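Local coordinates for tail fiber protein (Pseudomonas aeruginosa, PDB 6CL6), which probably serves as the trimeric receptor-binding fiber of an R-type pyocin, a contractile injection system, recognising the surface of target Pseudomonas cells, at residues 51-56 with 74-79; 86-91 with 100-105; 181-186 with 194-199; 317-322 with 349-354. All blocks are in the same frame, centred on the assembly; numbering follows the deposited sequence.

Interaction 1. Residues 51-56 with 74-79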
loop_
_atom_site.group_PDB
_atom_site.type_symbol
_atom_site.label_atom_id
_atom_site.label_comp_id
_atom_site.label_asym_id
_atom_site.label_seq_id
_atom_site.Cartn_x
_atom_site.Cartn_y
_atom_site.Cartn_z
ATOM N N ASN A 51 -5.547 -71.395 -11.946
ATOM C CA ASN A 51 -4.118 -71.678 -12.036
ATOM C C ASN A 51 -3.851 -73.021 -12.715
ATOM O O ASN A 51 -2.798 -73.208 -13.349
ATOM C CB ASN A 51 -3.475 -71.692 -10.644
ATOM C CG ASN A 51 -3.213 -70.314 -10.088
ATOM O OD1 ASN A 51 -3.870 -69.316 -10.444
ATOM N ND2 ASN A 51 -2.219 -70.235 -9.202
ATOM N N THR A 52 -4.784 -73.959 -12.599
ATOM C CA THR A 52 -4.614 -75.283 -13.170
ATOM C C THR A 52 -5.497 -75.486 -14.393
ATOM O O THR A 52 -5.797 -76.637 -14.781
ATOM C CB THR A 52 -4.858 -76.375 -12.104
ATOM O OG1 THR A 52 -6.169 -76.261 -11.547
ATOM C CG2 THR A 52 -3.850 -76.239 -11.016
ATOM N N ALA A 53 -5.866 -74.391 -15.055
ATOM C CA ALA A 53 -6.724 -74.469 -16.230
ATOM C C ALA A 53 -6.091 -75.290 -17.355
ATOM O O ALA A 53 -4.902 -75.175 -17.653
ATOM C CB ALA A 53 -7.018 -73.055 -16.736
ATOM N N THR A 54 -6.933 -76.124 -18.006
ATOM C CA THR A 54 -6.521 -76.865 -19.178
ATOM C C THR A 54 -7.532 -76.770 -20.306
ATOM O O THR A 54 -7.358 -77.443 -21.317
ATOM C CB THR A 54 -6.296 -78.368 -18.860
ATOM O OG1 THR A 54 -7.567 -78.933 -18.497
ATOM C CG2 THR A 54 -5.313 -78.561 -17.768
ATOM N N VAL A 55 -8.598 -75.990 -20.148
ATOM C CA VAL A 55 -9.567 -75.763 -21.210
ATOM C C VAL A 55 -9.603 -74.265 -21.484
ATOM O O VAL A 55 -9.284 -73.460 -20.587
ATOM C CB VAL A 55 -10.943 -76.310 -20.828
ATOM C CG1 VAL A 55 -10.860 -77.822 -20.637
ATOM C CG2 VAL A 55 -11.452 -75.639 -19.545
ATOM N N PRO A 56 -9.982 -73.844 -22.691
ATOM C CA PRO A 56 -9.810 -72.437 -23.048
ATOM C C PRO A 56 -10.857 -71.508 -22.500
ATOM O O PRO A 56 -10.669 -70.299 -22.593
ATOM C CB PRO A 56 -9.833 -72.457 -24.577
ATOM C CG PRO A 56 -10.562 -73.713 -24.948
ATOM C CD PRO A 56 -10.234 -74.706 -23.863
ATOM N N ILE A 74 -13.034 -66.873 -17.660
ATOM C CA ILE A 74 -11.589 -66.864 -17.832
ATOM C C ILE A 74 -11.284 -67.609 -19.104
ATOM O O ILE A 74 -11.484 -68.828 -19.174
ATOM C CB ILE A 74 -10.840 -67.469 -16.627
ATOM C CG1 ILE A 74 -11.156 -66.646 -15.344
ATOM C CG2 ILE A 74 -9.355 -67.473 -16.912
ATOM C CD1 ILE A 74 -10.286 -66.948 -14.171
ATOM N N GLN A 75 -10.815 -66.875 -20.108
ATOM C CA GLN A 75 -10.275 -67.479 -21.323
ATOM C C GLN A 75 -8.817 -67.851 -21.100
ATOM O O GLN A 75 -8.069 -67.105 -20.467
ATOM C CB GLN A 75 -10.376 -66.535 -22.521
ATOM C CG GLN A 75 -11.721 -65.979 -22.836
ATOM C CD GLN A 75 -11.620 -64.883 -23.880
ATOM O OE1 GLN A 75 -11.239 -65.135 -25.015
ATOM N NE2 GLN A 75 -11.916 -63.650 -23.475
ATOM N N SER A 76 -8.410 -68.992 -21.644
ATOM C CA SER A 76 -7.012 -69.420 -21.542
ATOM C C SER A 76 -6.475 -69.776 -22.914
ATOM O O SER A 76 -7.167 -70.412 -23.703
ATOM C CB SER A 76 -6.866 -70.627 -20.630
ATOM O OG SER A 76 -7.205 -70.295 -19.311
ATOM N N MET A 77 -5.236 -69.381 -23.164
ATOM C CA MET A 77 -4.484 -69.727 -24.358
ATOM C C MET A 77 -3.176 -70.349 -23.888
ATOM O O MET A 77 -2.545 -69.837 -22.963
ATOM C CB MET A 77 -4.227 -68.497 -25.212
ATOM C CG MET A 77 -5.455 -67.867 -25.803
ATOM S SD MET A 77 -5.191 -66.152 -26.220
ATOM C CE MET A 77 -5.316 -65.385 -24.625
ATOM N N PHE A 78 -2.770 -71.439 -24.534
ATOM C CA PHE A 78 -1.733 -72.319 -24.058
ATOM C C PHE A 78 -0.588 -72.545 -25.042
ATOM O O PHE A 78 -0.777 -72.574 -26.248
ATOM C CB PHE A 78 -2.321 -73.717 -23.759
ATOM C CG PHE A 78 -3.506 -73.703 -22.816
ATOM C CD1 PHE A 78 -3.333 -73.499 -21.475
ATOM C CD2 PHE A 78 -4.786 -73.941 -23.305
ATOM C CE1 PHE A 78 -4.403 -73.512 -20.610
ATOM C CE2 PHE A 78 -5.850 -73.952 -22.450
ATOM C CZ PHE A 78 -5.679 -73.737 -21.119
ATOM N N TYR A 79 0.594 -72.757 -24.483
ATOM C CA TYR A 79 1.746 -73.223 -25.247
ATOM C C TYR A 79 2.726 -73.933 -24.332
ATOM O O TYR A 79 3.051 -73.386 -23.283
ATOM C CB TYR A 79 2.466 -72.057 -25.945
ATOM C CG TYR A 79 3.634 -72.566 -26.759
ATOM C CD1 TYR A 79 3.474 -72.953 -28.084
ATOM C CD2 TYR A 79 4.872 -72.680 -26.190
ATOM C CE1 TYR A 79 4.550 -73.449 -28.804
ATOM C CE2 TYR A 79 5.952 -73.162 -26.904
ATOM C CZ TYR A 79 5.791 -73.542 -28.204
ATOM O OH TYR A 79 6.877 -74.041 -28.894
HETATM O O HOH W 1 -9.734 -71.056 -19.088
#
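The CE1-CZ end of the F78 ring abuts the backbone of residues 53-55, with CZ 3.6 Å from T54 C and CE1 3.4 Å from A53 O. V55 O and P56 N approach the rim of the ring close to its plane. The ring reaches this place because CG stands anti to the backbone carbonyl carbon (chi1 -54°). Two residues earlier on the strand, S76 points the same way: its OG comes 3.8 Å from A53 CB and is hydrogen-bonded to Q88 NE2. The direct hydrogen bond between the segments runs from S76 N to P56 O at 2.8 Å; the donor sits well above the carbonyl plane, 43° out of it. Q75 CA adds a CH...O contact to the same oxygen at 3.1 Å. A bridging water donates to V55 O and to I74 O and also bonds S76 OG, satisfying two carbonyls beside this largely buried seam. M77, on the far side of the strand, packs on T91 of the second subunit. F78 and P56 both touch R38 of that subunit. The loop here enters edge strand 57-60, and the bond from S76 N to P56 O extends the antiparallel pairing of 57-60 with 72-79 at the edge of the sheet.

Interaction 2. Residues 86-91 with 100-105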
loop_
_atom_site.group_PDB
_atom_site.type_symbol
_atom_site.label_atom_id
_atom_site.label_comp_id
_atom_site.label_asym_id
_atom_site.label_seq_id
_atom_site.Cartn_x
_atom_site.Cartn_y
_atom_site.Cartn_z
ATOM N N ALA A 86 0.725 -70.246 -20.272
ATOM C CA ALA A 86 -0.609 -69.765 -20.616
ATOM C C ALA A 86 -0.764 -68.263 -20.454
ATOM O O ALA A 86 -0.131 -67.632 -19.619
ATOM C CB ALA A 86 -1.680 -70.480 -19.751
ATOM N N SER A 87 -1.664 -67.719 -21.252
ATOM C CA SER A 87 -2.180 -66.369 -21.083
ATOM C C SER A 87 -3.652 -66.482 -20.748
ATOM O O SER A 87 -4.336 -67.348 -21.286
ATOM C CB SER A 87 -1.969 -65.574 -22.372
ATOM O OG SER A 87 -2.711 -64.402 -22.379
ATOM N N GLN A 88 -4.122 -65.643 -19.826
ATOM C CA GLN A 88 -5.518 -65.643 -19.434
ATOM C C GLN A 88 -6.121 -64.252 -19.429
ATOM O O GLN A 88 -5.491 -63.270 -19.013
ATOM C CB GLN A 88 -5.706 -66.276 -18.044
ATOM C CG GLN A 88 -5.466 -67.753 -18.037
ATOM C CD GLN A 88 -5.782 -68.346 -16.683
ATOM O OE1 GLN A 88 -5.664 -67.668 -15.643
ATOM N NE2 GLN A 88 -6.202 -69.597 -16.686
ATOM N N ILE A 89 -7.350 -64.195 -19.944
ATOM C CA ILE A 89 -8.170 -62.995 -19.968
ATOM C C ILE A 89 -9.422 -63.264 -19.149
ATOM O O ILE A 89 -10.155 -64.218 -19.434
ATOM C CB ILE A 89 -8.573 -62.599 -21.404
ATOM C CG1 ILE A 89 -7.348 -62.329 -22.252
ATOM C CG2 ILE A 89 -9.542 -61.420 -21.359
ATOM C CD1 ILE A 89 -7.622 -62.305 -23.707
ATOM N N ALA A 90 -9.685 -62.411 -18.171
ATOM C CA ALA A 90 -10.824 -62.553 -17.277
ATOM C C ALA A 90 -11.799 -61.414 -17.530
ATOM O O ALA A 90 -11.394 -60.237 -17.580
ATOM C CB ALA A 90 -10.368 -62.586 -15.815
ATOM N N THR A 91 -13.074 -61.757 -17.686
ATOM C CA THR A 91 -14.131 -60.771 -17.842
ATOM C C THR A 91 -15.231 -61.079 -16.836
ATOM O O THR A 91 -15.481 -62.238 -16.506
ATOM C CB THR A 91 -14.680 -60.752 -19.257
ATOM O OG1 THR A 91 -15.038 -62.095 -19.646
ATOM C CG2 THR A 91 -13.609 -60.217 -20.209
ATOM N N TYR A 100 -9.513 -58.212 -16.995
ATOM C CA TYR A 100 -8.176 -58.400 -16.465
ATOM C C TYR A 100 -7.403 -59.353 -17.374
ATOM O O TYR A 100 -7.991 -60.151 -18.108
ATOM C CB TYR A 100 -8.204 -58.980 -15.031
ATOM C CG TYR A 100 -8.894 -58.067 -14.060
ATOM C CD1 TYR A 100 -10.289 -58.014 -14.001
ATOM C CD2 TYR A 100 -8.154 -57.252 -13.179
ATOM C CE1 TYR A 100 -10.939 -57.165 -13.115
ATOM C CE2 TYR A 100 -8.802 -56.411 -12.285
ATOM C CZ TYR A 100 -10.200 -56.369 -12.270
ATOM O OH TYR A 100 -10.859 -55.518 -11.421
ATOM N N VAL A 101 -6.076 -59.289 -17.286
ATOM C CA VAL A 101 -5.191 -60.179 -18.036
ATOM C C VAL A 101 -4.054 -60.630 -17.131
ATOM O O VAL A 101 -3.603 -59.882 -16.242
ATOM C CB VAL A 101 -4.663 -59.486 -19.316
ATOM C CG1 VAL A 101 -3.727 -58.323 -18.939
ATOM C CG2 VAL A 101 -3.952 -60.481 -20.201
ATOM N N ARG A 102 -3.606 -61.883 -17.334
ATOM C CA ARG A 102 -2.413 -62.394 -16.629
ATOM C C ARG A 102 -1.719 -63.466 -17.480
ATOM O O ARG A 102 -2.134 -63.790 -18.604
ATOM C CB ARG A 102 -2.726 -62.924 -15.238
ATOM C CG ARG A 102 -3.421 -64.272 -15.174
ATOM C CD ARG A 102 -3.407 -64.852 -13.779
ATOM N NE ARG A 102 -4.101 -66.137 -13.761
ATOM C CZ ARG A 102 -4.136 -66.956 -12.741
ATOM N NH1 ARG A 102 -3.552 -66.629 -11.612
ATOM N NH2 ARG A 102 -4.777 -68.100 -12.849
ATOM N N VAL A 103 -0.628 -64.006 -16.940
ATOM C CA VAL A 103 0.248 -64.865 -17.712
ATOM C C VAL A 103 0.988 -65.810 -16.785
ATOM O O VAL A 103 1.378 -65.452 -15.669
ATOM C CB VAL A 103 1.212 -64.032 -18.583
ATOM C CG1 VAL A 103 2.156 -63.260 -17.710
ATOM C CG2 VAL A 103 1.980 -64.939 -19.550
ATOM N N SER A 104 1.170 -67.040 -17.251
ATOM C CA SER A 104 2.097 -67.968 -16.646
ATOM C C SER A 104 3.214 -68.305 -17.643
ATOM O O SER A 104 2.948 -68.753 -18.764
ATOM C CB SER A 104 1.415 -69.254 -16.189
ATOM O OG SER A 104 2.408 -70.199 -15.746
ATOM N N TYR A 105 4.458 -68.138 -17.207
ATOM C CA TYR A 105 5.610 -68.525 -18.012
ATOM C C TYR A 105 6.647 -69.155 -17.105
ATOM O O TYR A 105 6.989 -68.591 -16.062
ATOM C CB TYR A 105 6.245 -67.343 -18.756
ATOM C CG TYR A 105 7.586 -67.766 -19.321
ATOM C CD1 TYR A 105 7.668 -68.465 -20.524
ATOM C CD2 TYR A 105 8.759 -67.562 -18.608
ATOM C CE1 TYR A 105 8.880 -68.888 -21.018
ATOM C CE2 TYR A 105 9.986 -68.014 -19.092
ATOM C CZ TYR A 105 10.032 -68.668 -20.284
ATOM O OH TYR A 105 11.245 -69.119 -20.787
HETATM O O HOH W 2 -1.213 -62.575 -21.073
#
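Y100 begins the pairing: its backbone N and O both bond to A90, with Y100 N 2.8 Å from A90 O. Its ring leads away, and its hydroxyl bonds E98. V101, on the other face, is a non-hydrogen-bonded partner of I89; V101 CG2, anti to the backbone N, rests 3.4 Å from Q88 O. R102 is doubly hydrogen-bonded to Q88 through the backbone, Q88 N to R102 O being nearly straight (175°), and carries the main side-chain contact. Its CG takes the crowded position between backbone N and carbonyl carbon (chi1 75°), and the extended chain then runs beside Q88. NE and NH2 converge on Q88 OE1, at 2.9 Å from NE and 3.0 Å from NH2, with the oxygen in the guanidinium plane. R102 NH2 also bonds N51 OD1, W114 makes a cation-pi contact, and Q88 NE2 bonds P50 O, so both polar groups are held in place. A water accepts from S87 OG and donates to R102 O; S87 OG also hydrogen-bonds T91 OG1 of the second subunit. V103 pairs with S87 without hydrogen bonds, and S104 is doubly bonded to A86. The hairpin lies between strand 72-79, beside 85-92, and strand 118-119, beside 99-104, while the face bearing S87, I89 and V103 packs against the second subunit.

Interaction 3. Residues 181-186 with 194-199. With EDO (1,2-ethanediol), chain T.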
loop_
_atom_site.group_PDB
_atom_site.type_symbol
_atom_site.label_atom_id
_atom_site.label_comp_id
_atom_site.label_asym_id
_atom_site.label_seq_id
_atom_site.Cartn_x
_atom_site.Cartn_y
_atom_site.Cartn_z
ATOM N N ILE A 181 -5.072 -39.048 1.327
ATOM C CA ILE A 181 -6.043 -38.833 0.272
ATOM C C ILE A 181 -5.954 -37.365 -0.107
ATOM O O ILE A 181 -6.304 -36.503 0.698
ATOM C CB ILE A 181 -7.477 -39.165 0.684
ATOM C CG1 ILE A 181 -7.629 -40.573 1.249
ATOM C CG2 ILE A 181 -8.433 -38.937 -0.522
ATOM C CD1 ILE A 181 -7.380 -41.671 0.275
ATOM N N TYR A 182 -5.469 -37.068 -1.303
ATOM C CA TYR A 182 -5.319 -35.673 -1.756
ATOM C C TYR A 182 -6.517 -35.292 -2.630
ATOM O O TYR A 182 -7.013 -36.122 -3.410
ATOM C CB TYR A 182 -4.017 -35.525 -2.540
ATOM C CG TYR A 182 -2.775 -35.717 -1.709
ATOM C CD1 TYR A 182 -2.242 -36.977 -1.461
ATOM C CD2 TYR A 182 -2.114 -34.618 -1.168
ATOM C CE1 TYR A 182 -1.122 -37.145 -0.695
ATOM C CE2 TYR A 182 -0.965 -34.781 -0.417
ATOM C CZ TYR A 182 -0.488 -36.027 -0.166
ATOM O OH TYR A 182 0.650 -36.200 0.592
ATOM N N GLN A 183 -6.962 -34.048 -2.507
ATOM C CA GLN A 183 -7.986 -33.473 -3.364
ATOM C C GLN A 183 -7.549 -32.090 -3.854
ATOM O O GLN A 183 -6.880 -31.344 -3.142
ATOM C CB GLN A 183 -9.345 -33.339 -2.635
ATOM C CG GLN A 183 -9.898 -34.642 -2.089
ATOM C CD GLN A 183 -11.228 -34.476 -1.419
ATOM O OE1 GLN A 183 -11.487 -33.436 -0.789
ATOM N NE2 GLN A 183 -12.103 -35.491 -1.552
ATOM N N THR A 184 -7.993 -31.746 -5.052
ATOM C CA THR A 184 -7.956 -30.388 -5.570
ATOM C C THR A 184 -9.329 -30.028 -6.125
ATOM O O THR A 184 -10.109 -30.905 -6.501
ATOM C CB THR A 184 -6.929 -30.185 -6.690
ATOM O OG1 THR A 184 -7.357 -30.890 -7.871
ATOM C CG2 THR A 184 -5.599 -30.658 -6.244
ATOM N N TYR A 185 -9.620 -28.720 -6.143
ATOM C CA TYR A 185 -10.909 -28.194 -6.610
ATOM C C TYR A 185 -10.637 -26.924 -7.381
ATOM O O TYR A 185 -10.024 -25.985 -6.846
ATOM C CB TYR A 185 -11.846 -27.893 -5.458
ATOM C CG TYR A 185 -13.317 -27.749 -5.851
ATOM C CD1 TYR A 185 -14.090 -28.890 -6.113
ATOM C CD2 TYR A 185 -13.913 -26.513 -5.996
ATOM C CE1 TYR A 185 -15.423 -28.794 -6.477
ATOM C CE2 TYR A 185 -15.285 -26.401 -6.356
ATOM C CZ TYR A 185 -16.020 -27.579 -6.593
ATOM O OH TYR A 185 -17.334 -27.547 -6.967
ATOM N N GLN A 186 -11.077 -26.903 -8.620
ATOM C CA GLN A 186 -10.935 -25.750 -9.510
ATOM C C GLN A 186 -12.328 -25.179 -9.760
ATOM O O GLN A 186 -13.175 -25.822 -10.393
ATOM C CB GLN A 186 -10.239 -26.176 -10.800
ATOM C CG GLN A 186 -10.107 -25.059 -11.835
ATOM C CD GLN A 186 -9.448 -25.521 -13.126
ATOM O OE1 GLN A 186 -8.899 -26.629 -13.224
ATOM N NE2 GLN A 186 -9.509 -24.670 -14.130
ATOM N N TYR A 194 -8.104 -24.788 -5.175
ATOM C CA TYR A 194 -7.954 -25.205 -3.794
ATOM C C TYR A 194 -7.349 -26.589 -3.679
ATOM O O TYR A 194 -7.562 -27.427 -4.554
ATOM C CB TYR A 194 -9.310 -25.280 -3.082
ATOM C CG TYR A 194 -10.034 -23.947 -2.952
ATOM C CD1 TYR A 194 -10.743 -23.406 -4.027
ATOM C CD2 TYR A 194 -10.016 -23.262 -1.786
ATOM C CE1 TYR A 194 -11.386 -22.226 -3.908
ATOM C CE2 TYR A 194 -10.682 -22.071 -1.645
ATOM C CZ TYR A 194 -11.361 -21.553 -2.707
ATOM O OH TYR A 194 -12.036 -20.349 -2.570
ATOM N N PHE A 195 -6.678 -26.853 -2.550
ATOM C CA PHE A 195 -6.168 -28.197 -2.331
ATOM C C PHE A 195 -6.203 -28.576 -0.844
ATOM O O PHE A 195 -6.124 -27.727 0.046
ATOM C CB PHE A 195 -4.762 -28.358 -2.942
ATOM C CG PHE A 195 -3.776 -27.398 -2.440
ATOM C CD1 PHE A 195 -3.653 -26.137 -3.011
ATOM C CD2 PHE A 195 -2.938 -27.736 -1.379
ATOM C CE1 PHE A 195 -2.713 -25.214 -2.501
ATOM C CE2 PHE A 195 -1.997 -26.841 -0.882
ATOM C CZ PHE A 195 -1.888 -25.570 -1.438
ATOM N N ARG A 196 -6.334 -29.873 -0.581
ATOM C CA ARG A 196 -6.286 -30.378 0.780
ATOM C C ARG A 196 -5.940 -31.864 0.738
ATOM O O ARG A 196 -5.878 -32.494 -0.330
ATOM C CB ARG A 196 -7.599 -30.144 1.541
ATOM C CG ARG A 196 -8.735 -31.089 1.143
ATOM C CD ARG A 196 -10.008 -30.906 1.968
ATOM N NE ARG A 196 -11.057 -31.832 1.510
ATOM C CZ ARG A 196 -12.094 -32.227 2.233
ATOM N NH1 ARG A 196 -12.269 -31.780 3.477
ATOM N NH2 ARG A 196 -12.975 -33.091 1.723
ATOM N N CYS A 197 -5.721 -32.423 1.928
ATOM C CA CYS A 197 -5.363 -33.825 2.104
ATOM C C CYS A 197 -6.001 -34.399 3.360
ATOM O O CYS A 197 -5.943 -33.770 4.436
ATOM C CB CYS A 197 -3.837 -33.984 2.229
ATOM S SG CYS A 197 -3.219 -35.682 2.412
ATOM N N ARG A 198 -6.545 -35.619 3.236
ATOM C CA ARG A 198 -6.954 -36.396 4.409
ATOM C C ARG A 198 -5.758 -37.174 4.909
ATOM O O ARG A 198 -5.283 -38.112 4.239
ATOM C CB ARG A 198 -8.114 -37.322 4.107
ATOM C CG ARG A 198 -8.727 -37.879 5.411
ATOM C CD ARG A 198 -9.748 -38.938 5.127
ATOM N NE ARG A 198 -9.100 -40.200 4.800
ATOM C CZ ARG A 198 -9.760 -41.304 4.461
ATOM N NH1 ARG A 198 -11.072 -41.296 4.395
ATOM N NH2 ARG A 198 -9.085 -42.396 4.163
ATOM N N HIS A 199 -5.275 -36.814 6.090
ATOM C CA HIS A 199 -4.069 -37.433 6.650
ATOM C C HIS A 199 -4.490 -38.264 7.856
ATOM O O HIS A 199 -5.064 -37.729 8.806
ATOM C CB HIS A 199 -3.038 -36.392 7.059
ATOM C CG HIS A 199 -1.859 -36.989 7.756
ATOM N ND1 HIS A 199 -1.429 -36.571 8.993
ATOM C CD2 HIS A 199 -1.057 -38.019 7.408
ATOM C CE1 HIS A 199 -0.389 -37.295 9.360
ATOM N NE2 HIS A 199 -0.141 -38.177 8.413
HETATM C C1 EDO T . 3.248 -37.728 7.504
HETATM O O1 EDO T . 2.684 -38.258 8.703
HETATM C C2 EDO T . 4.452 -36.864 7.875
HETATM O O2 EDO T . 5.585 -37.719 8.060
#
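A beta hairpin in the mixed sheet of the chain brings strands 180-187 and 193-199 together, antiparallel, with hydrogen-bonded pairs at I181-R198, Q183-R196 and Y185-Y194. In the middle pair the side chains run side by side. R196 CG occupies the crowded position (chi1 75°), and the chain is extended to NE, so that NE and NH2 both donate to Q183 OE1, at 2.8 Å from NE and 2.9 Å from NH2. The oxygen lies in the guanidinium plane, but both donors stand nearly 30° above the amide carbonyl plane, the two groups being twisted 36° apart. W203 makes a cation-pi contact with the guanidinium; D141, in a salt bridge with R196 NH2, probably offsets much of the buried charge, while the carbonyls of L140 and M143 hold the Q183 amide through NE2. On the opposite face C197 SG, anti to its backbone N, sits over the centre of the Y182 ring, 3.7 Å from the ring centroid: a Cys sulfur-aromatic contact. I181 CG1 lies over a face of the R198 guanidinium, 3.7 Å from NH2, which is itself bonded to S178 O. H199 NE2 makes a weak bond to a 1,2-ethanediol, probably from the crystallisation liquor, that also bonds T154 N of the second subunit. Strand 169-177 flanks 180-187 and strand 202-208 flanks 193-199, while Y182, T184 and F195 pack on the second subunit.

Interaction 4. Residues 317-322 with 349-354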
loop_
_atom_site.group_PDB
_atom_site.type_symbol
_atom_site.label_atom_id
_atom_site.label_comp_id
_atom_site.label_asym_id
_atom_site.label_seq_id
_atom_site.Cartn_x
_atom_site.Cartn_y
_atom_site.Cartn_z
ATOM N N PRO A 317 23.424 87.516 22.271
ATOM C CA PRO A 317 24.307 86.374 21.958
ATOM C C PRO A 317 23.942 85.635 20.681
ATOM O O PRO A 317 24.847 85.277 19.906
ATOM C CB PRO A 317 24.161 85.490 23.203
ATOM C CG PRO A 317 23.905 86.472 24.323
ATOM C CD PRO A 317 23.077 87.575 23.714
ATOM N N ILE A 318 22.657 85.372 20.445
ATOM C CA ILE A 318 22.192 84.892 19.143
ATOM C C ILE A 318 21.041 85.779 18.689
ATOM O O ILE A 318 20.335 86.375 19.515
ATOM C CB ILE A 318 21.733 83.419 19.199
ATOM C CG1 ILE A 318 20.604 83.247 20.234
ATOM C CG2 ILE A 318 22.903 82.511 19.523
ATOM C CD1 ILE A 318 20.016 81.834 20.255
ATOM N N PRO A 319 20.808 85.865 17.393
ATOM C CA PRO A 319 19.644 86.618 16.915
ATOM C C PRO A 319 18.360 85.917 17.297
ATOM O O PRO A 319 18.272 84.680 17.276
ATOM C CB PRO A 319 19.825 86.628 15.385
ATOM C CG PRO A 319 21.226 86.213 15.147
ATOM C CD PRO A 319 21.600 85.315 16.269
ATOM N N PHE A 320 17.363 86.711 17.650
ATOM C CA PHE A 320 16.012 86.182 17.774
ATOM C C PHE A 320 15.501 85.845 16.373
ATOM O O PHE A 320 15.631 86.667 15.458
ATOM C CB PHE A 320 15.085 87.180 18.454
ATOM C CG PHE A 320 15.309 87.312 19.933
ATOM C CD1 PHE A 320 14.892 86.311 20.812
ATOM C CD2 PHE A 320 15.901 88.467 20.461
ATOM C CE1 PHE A 320 15.081 86.447 22.185
ATOM C CE2 PHE A 320 16.094 88.596 21.840
ATOM C CZ PHE A 320 15.684 87.602 22.693
ATOM N N PRO A 321 14.972 84.638 16.149
ATOM C CA PRO A 321 14.514 84.296 14.787
ATOM C C PRO A 321 13.459 85.237 14.238
ATOM O O PRO A 321 13.475 85.530 13.036
ATOM C CB PRO A 321 13.965 82.869 14.966
ATOM C CG PRO A 321 14.780 82.308 16.066
ATOM C CD PRO A 321 15.025 83.453 17.025
ATOM N N THR A 322 12.558 85.743 15.079
ATOM C CA THR A 322 11.471 86.598 14.619
ATOM C C THR A 322 11.429 87.936 15.345
ATOM O O THR A 322 11.420 88.979 14.685
ATOM C CB THR A 322 10.135 85.858 14.774
ATOM O OG1 THR A 322 10.172 84.655 14.004
ATOM C CG2 THR A 322 8.987 86.712 14.288
ATOM N N THR A 349 15.555 94.944 18.418
ATOM C CA THR A 349 15.342 94.279 17.141
ATOM C C THR A 349 15.594 92.785 17.353
ATOM O O THR A 349 15.675 92.302 18.484
ATOM C CB THR A 349 16.252 94.861 16.053
ATOM O OG1 THR A 349 17.621 94.483 16.289
ATOM C CG2 THR A 349 16.150 96.384 16.031
ATOM N N THR A 350 15.745 92.037 16.253
ATOM C CA THR A 350 16.114 90.632 16.399
ATOM C C THR A 350 17.555 90.479 16.888
ATOM O O THR A 350 17.916 89.408 17.379
ATOM C CB THR A 350 15.966 89.889 15.080
ATOM O OG1 THR A 350 16.695 90.589 14.065
ATOM C CG2 THR A 350 14.505 89.785 14.694
ATOM N N THR A 351 18.381 91.527 16.767
ATOM C CA THR A 351 19.802 91.416 17.058
ATOM C C THR A 351 20.328 92.368 18.113
ATOM O O THR A 351 21.378 92.077 18.704
ATOM C CB THR A 351 20.620 91.626 15.767
ATOM O OG1 THR A 351 20.307 92.895 15.191
ATOM C CG2 THR A 351 20.310 90.519 14.750
ATOM N N THR A 352 19.652 93.483 18.369
ATOM C CA THR A 352 20.185 94.489 19.284
ATOM C C THR A 352 19.079 95.062 20.166
ATOM O O THR A 352 17.892 94.870 19.921
ATOM C CB THR A 352 20.843 95.656 18.534
ATOM O OG1 THR A 352 19.829 96.323 17.772
ATOM C CG2 THR A 352 21.967 95.162 17.616
ATOM N N ALA A 353 19.496 95.801 21.197
ATOM C CA ALA A 353 18.596 96.588 22.016
ATOM C C ALA A 353 19.394 97.721 22.643
ATOM O O ALA A 353 20.632 97.784 22.542
ATOM C CB ALA A 353 17.920 95.738 23.078
ATOM N N VAL A 354 18.668 98.628 23.305
ATOM C CA VAL A 354 19.274 99.827 23.895
ATOM C C VAL A 354 19.038 99.802 25.397
ATOM O O VAL A 354 17.893 99.674 25.851
ATOM C CB VAL A 354 18.711 101.117 23.284
ATOM C CG1 VAL A 354 19.377 102.348 23.924
ATOM C CG2 VAL A 354 18.932 101.114 21.759
#
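This is a surface contact between two loops in the gp53-like C-terminal region, whose family is grouped with the H-type lectins: residues 317-322 connect strands 310-315 and 324-331, and residues 349-351 form the turn leading into strand 352-357. One backbone hydrogen bond joins them, from F320 N to T350 O at 2.8 Å, with the donor in the carbonyl plane. P319 CA brings a CH...O contact to the same oxygen at 3.3 Å. T350 contributes the largest share of the buried surface. Its OG1 is in the crowded position between backbone N and carbonyl carbon (chi1 53°), which places CG2 anti to the carbonyl carbon and against two backbone oxygens, 3.2 Å from T322 O and 3.4 Å from F320 O. T351 CG2 touches P319 CB at 4.0 Å. The F320 ring packs on I298 and Q300 of strand 297-306 and meets F316 edge-to-face. The turn is braced from within: T349 OG1 accepts from T351 N and, at 3.1 Å, from T352 N, as in an ST turn and ST motif, and T349 N bonds T352 O. One backbone hydrogen bond, a CH...O contact and a methyl set against two carbonyl oxygens give a mostly backbone-mediated join; the bonds made by T349 probably help fix the direction of the T350 carbonyl that receives F320 N.

How the interactions relate
Interactions 1 to 4 follow one another along the chain, each closing before the next opens. Interactions 1 and 2 have centres 8 Å apart and share one antiparallel sheet, in which strands 72-79 and 85-92 are neighbours; they touch through a probable hydrogen bond of Q75 N with I89 O, and the loop of interaction 1 also reaches R102. Interaction 3 belongs to a separate sheet, its centre about 36 Å from that of interaction 2. All three touch the second subunit. Interaction 4 stands far off, with centres about 126 Å from interaction 3 and 169 Å from interaction 1, and touches no other chain. The contacts thus sample successive domains strung along an elongated trimeric fiber.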